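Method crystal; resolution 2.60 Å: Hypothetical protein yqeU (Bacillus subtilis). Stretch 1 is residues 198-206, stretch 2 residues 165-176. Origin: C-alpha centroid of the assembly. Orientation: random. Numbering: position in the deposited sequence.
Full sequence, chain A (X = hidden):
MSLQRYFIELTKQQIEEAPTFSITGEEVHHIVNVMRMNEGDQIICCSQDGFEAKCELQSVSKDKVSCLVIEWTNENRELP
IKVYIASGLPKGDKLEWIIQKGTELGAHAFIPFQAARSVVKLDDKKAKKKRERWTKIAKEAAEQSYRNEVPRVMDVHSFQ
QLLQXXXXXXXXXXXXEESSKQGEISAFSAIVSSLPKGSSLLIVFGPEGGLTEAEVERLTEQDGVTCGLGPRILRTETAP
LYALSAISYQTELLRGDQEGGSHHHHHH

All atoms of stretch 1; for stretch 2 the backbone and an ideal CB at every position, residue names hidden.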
# COMPACT_ATOMS: atom_id res chain seq x y z
N GLY A 198 18.85 0.85 9.18
CA GLY A 198 18.88 2.14 9.83
C GLY A 198 19.10 3.33 8.94
O GLY A 198 19.04 4.46 9.43
N SER A 199 19.43 3.19 7.66
CA SER A 199 19.73 4.32 6.81
C SER A 199 18.49 5.06 6.35
O SER A 199 17.39 4.52 6.40
CB SER A 199 20.52 3.85 5.58
OG SER A 199 19.87 2.71 5.07
N SER A 200 18.65 6.28 5.83
CA SER A 200 17.55 7.10 5.44
C SER A 200 17.37 7.26 3.94
O SER A 200 18.33 7.52 3.22
CB SER A 200 17.64 8.48 6.10
OG SER A 200 18.56 9.31 5.41
N LEU A 201 16.10 7.23 3.50
CA LEU A 201 15.85 7.41 2.07
C LEU A 201 14.72 8.41 1.81
O LEU A 201 13.68 8.38 2.45
CB LEU A 201 15.56 6.07 1.42
CG LEU A 201 15.00 6.10 -0.01
CD1 LEU A 201 16.09 6.47 -1.02
CD2 LEU A 201 14.34 4.77 -0.35
N LEU A 202 15.01 9.41 0.98
CA LEU A 202 14.07 10.42 0.56
C LEU A 202 13.59 10.09 -0.86
O LEU A 202 14.42 9.74 -1.68
CB LEU A 202 14.67 11.83 0.54
CG LEU A 202 13.70 12.90 -0.01
CD1 LEU A 202 12.55 13.08 0.97
CD2 LEU A 202 14.40 14.20 -0.29
N ILE A 203 12.28 10.11 -1.06
CA ILE A 203 11.70 9.80 -2.37
C ILE A 203 10.74 10.93 -2.73
O ILE A 203 9.84 11.21 -1.93
CB ILE A 203 10.90 8.48 -2.40
CG1 ILE A 203 11.64 7.30 -1.78
CG2 ILE A 203 10.53 8.13 -3.84
CD1 ILE A 203 10.90 5.99 -1.79
N VAL A 204 11.01 11.69 -3.80
CA VAL A 204 10.08 12.79 -4.09
C VAL A 204 9.22 12.47 -5.27
O VAL A 204 9.66 11.91 -6.28
CB VAL A 204 10.77 14.14 -4.18
CG1 VAL A 204 12.24 14.06 -3.80
CG2 VAL A 204 10.60 14.84 -5.52
N PHE A 205 7.92 12.79 -5.17
CA PHE A 205 6.98 12.56 -6.27
C PHE A 205 6.39 13.87 -6.77
O PHE A 205 6.20 14.79 -5.97
CB PHE A 205 5.81 11.69 -5.71
CG PHE A 205 6.30 10.42 -5.08
CD1 PHE A 205 6.66 10.40 -3.75
CD2 PHE A 205 6.41 9.26 -5.83
CE1 PHE A 205 7.17 9.26 -3.18
CE2 PHE A 205 6.88 8.10 -5.25
CZ PHE A 205 7.24 8.09 -3.92
N GLY A 206 5.95 13.95 -8.01
CA GLY A 206 5.34 15.22 -8.46
C GLY A 206 3.82 15.10 -8.28
O GLY A 206 3.35 14.04 -7.89
N UNK A 165 16.67 20.29 2.26
CA UNK A 165 16.53 19.18 3.20
C UNK A 165 17.33 17.97 2.76
O UNK A 165 17.86 17.22 3.59
CB UNK A 165 15.06 18.80 3.36
N UNK A 166 17.52 17.82 1.47
CA UNK A 166 18.18 16.71 0.83
C UNK A 166 19.46 16.24 1.46
O UNK A 166 19.72 15.02 1.58
CB UNK A 166 18.47 17.08 -0.63
N UNK A 167 20.27 17.17 1.93
CA UNK A 167 21.56 16.88 2.53
C UNK A 167 21.51 15.99 3.76
O UNK A 167 22.51 15.34 4.12
CB UNK A 167 22.25 18.20 2.90
N UNK A 168 20.40 15.96 4.47
CA UNK A 168 20.25 15.21 5.68
C UNK A 168 20.10 13.72 5.45
O UNK A 168 20.36 12.92 6.36
CB UNK A 168 19.04 15.74 6.46
N UNK A 169 19.70 13.29 4.25
CA UNK A 169 19.49 11.86 4.07
C UNK A 169 20.64 11.14 3.41
O UNK A 169 21.24 11.63 2.47
CB UNK A 169 18.22 11.63 3.24
N UNK A 170 20.75 9.85 3.73
CA UNK A 170 21.69 8.97 3.04
C UNK A 170 21.46 8.93 1.55
O UNK A 170 22.46 9.01 0.80
CB UNK A 170 21.60 7.55 3.61
N UNK A 171 20.26 8.80 1.01
CA UNK A 171 20.04 8.78 -0.43
C UNK A 171 18.72 9.47 -0.80
O UNK A 171 17.78 9.55 -0.02
CB UNK A 171 20.05 7.34 -0.94
N UNK A 172 18.60 9.85 -2.06
CA UNK A 172 17.39 10.46 -2.54
C UNK A 172 16.99 9.94 -3.91
O UNK A 172 17.73 10.12 -4.85
CB UNK A 172 17.56 11.98 -2.58
N UNK A 173 15.81 9.33 -4.02
CA UNK A 173 15.35 8.91 -5.33
C UNK A 173 14.25 9.89 -5.77
O UNK A 173 13.52 10.44 -4.95
CB UNK A 173 14.84 7.47 -5.31
N UNK A 174 14.23 10.16 -7.06
CA UNK A 174 13.21 10.98 -7.68
C UNK A 174 12.39 10.08 -8.63
O UNK A 174 12.92 9.47 -9.56
CB UNK A 174 13.83 12.16 -8.42
N UNK A 175 11.13 9.92 -8.29
CA UNK A 175 10.22 9.06 -9.06
C UNK A 175 9.82 9.83 -10.31
O UNK A 175 9.15 10.85 -10.21
CB UNK A 175 8.99 8.65 -8.24
N UNK A 176 10.44 9.45 -11.41
CA UNK A 176 10.32 10.18 -12.68
C UNK A 176 10.89 9.30 -13.79
O UNK A 176 11.87 8.57 -13.56
CB UNK A 176 11.04 11.53 -12.62

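Residues 200-205 of stretch 1 and 171-175 of stretch 2 form parallel strands, their axes 21° apart, so CB direction and strand register are the main evidence for each position.

At 165 and 167 the ideal CB has nothing of stretch 1 within 5.5 Å; many residues would suit, and Arg165 and Gln167 occupy them. Position 166 has helical backbone angles and a CB 5.0 Å from Leu202 CD2, which favours a long apolar chain. The deposited residue is selenomethionine, Met166, whose SE lies 4.4 Å from Leu202 CD2. Position 168 has an open CB; Asp168 makes no close contact.

At 169 the CB points toward stretch 1, 4.5 Å from Leu202 CB and a tight 3.2 Å from Ser200 OG. Leucine, methionine or an aromatic could cover Leu202. Phe169 does so with a ring face: Leu202 CB sits 3.9 Å from the centroid of the Phe169 ring, 18° off its normal, a CH-pi contact, while Ser200 OG lies at the ring edge.

At 170 the backbone N donates to Ser200 OG (2.8 Å), which any residue but proline could do. The CB points toward stretch 1, and Ser200 N offers a donor nearby, so a short acceptor such as aspartate, asparagine or serine is plausible. Asp170 takes the role: its OD1 accepts from Ser200 N at 2.9 Å and 160°. Together the two bonds join Ser200 to Asp170 where the strands begin to pair.

Position 171 pairs with Leu201, and its CB is 4.1 Å from Leu201 CD1; an aliphatic stem suits, with any polar end free. Lys171 lays CB 4.0 Å from Leu201 CD1 and leads its end away. Its backbone O accepts from Leu202 N at 2.9 Å and a nearly straight 178°.

On the Leu202 and Val204 face, 172 calls for a small or medium apolar group. Cys172 SG packs 3.8 Å from Leu202 CD2 and 4.0 Å from Val204 CG1.

The CB of 173 lies between Leu201 CD1 and Ile203 CG2, both 4.6 Å away, where valine or isoleucine would fit. Val173 divides its methyls: CG1 is 3.5 Å from Leu201 CD1, CG2 3.4 Å from Ile203 CG2. Its N donates to Leu202 O (2.8 Å), and its O accepts from Val204 N (3.0 Å).

Position 174 shares a face with Val204, and several aliphatics would do; Val174 CG1 stands 4.4 Å from Val204 CG2.

At 175 the CB is already 3.6 Å from Phe205 CD2, consistent with a small residue, and Ala175 makes that contact with its methyl. A water donates to Ala175 O (2.8 Å) and accepts from Gly206 N (3.1 Å).

At 176 the CA-to-CB bond points sideways and the ideal CB has nothing of stretch 1 within 5.5 Å, so many residues would suit; Tyr176 stays out of contact.

Stretch 2, residues 165-176: RMQDFDKCVVAY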
# COMPACT_ATOMS: atom_id res chain seq x y z
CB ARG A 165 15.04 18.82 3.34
CG ARG A 165 14.67 18.25 4.70
CD ARG A 165 13.32 18.76 5.16
NE ARG A 165 13.31 19.22 6.55
CZ ARG A 165 13.47 18.43 7.60
NH1 ARG A 165 13.65 17.12 7.41
NH2 ARG A 165 13.44 18.93 8.83
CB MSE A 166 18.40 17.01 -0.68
CG MSE A 166 17.14 17.57 -1.31
SE MSE A 166 16.71 16.85 -3.01
CE MSE A 166 17.80 15.30 -3.07
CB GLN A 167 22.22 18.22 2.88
CG GLN A 167 23.68 18.33 2.46
CD GLN A 167 24.18 19.76 2.67
OE1 GLN A 167 24.01 20.27 3.78
NE2 GLN A 167 24.71 20.38 1.63
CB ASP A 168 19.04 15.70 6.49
CG ASP A 168 18.96 17.20 6.68
OD1 ASP A 168 17.96 17.64 7.31
OD2 ASP A 168 19.86 17.94 6.24
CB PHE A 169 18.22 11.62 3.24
CG PHE A 169 17.04 12.45 3.65
CD1 PHE A 169 16.79 13.67 3.04
CD2 PHE A 169 16.17 12.00 4.62
CE1 PHE A 169 15.69 14.43 3.40
CE2 PHE A 169 15.09 12.75 5.00
CZ PHE A 169 14.83 13.95 4.37
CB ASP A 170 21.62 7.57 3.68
CG ASP A 170 22.01 7.69 5.16
OD1 ASP A 170 21.49 6.95 6.01
OD2 ASP A 170 22.87 8.57 5.43
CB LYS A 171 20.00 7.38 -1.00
CG LYS A 171 21.29 6.63 -1.18
CD LYS A 171 21.78 6.70 -2.62
CE LYS A 171 23.13 6.02 -2.77
NZ LYS A 171 24.20 6.72 -1.99
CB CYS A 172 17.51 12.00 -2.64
SG CYS A 172 15.99 12.69 -3.45
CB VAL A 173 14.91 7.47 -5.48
CG1 VAL A 173 15.61 6.50 -4.53
CG2 VAL A 173 13.41 7.26 -5.46
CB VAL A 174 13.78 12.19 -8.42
CG1 VAL A 174 12.66 13.05 -9.01
CG2 VAL A 174 14.64 13.03 -7.49
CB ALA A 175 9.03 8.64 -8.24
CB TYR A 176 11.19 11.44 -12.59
CG TYR A 176 11.16 12.31 -13.81
CD1 TYR A 176 10.07 13.15 -14.03
CD2 TYR A 176 12.23 12.36 -14.71
CE1 TYR A 176 10.04 14.01 -15.11
CE2 TYR A 176 12.20 13.21 -15.81
CZ TYR A 176 11.10 14.03 -16.00
OH TYR A 176 11.07 14.90 -17.06
O HOH W 1 6.49 11.45 -9.83
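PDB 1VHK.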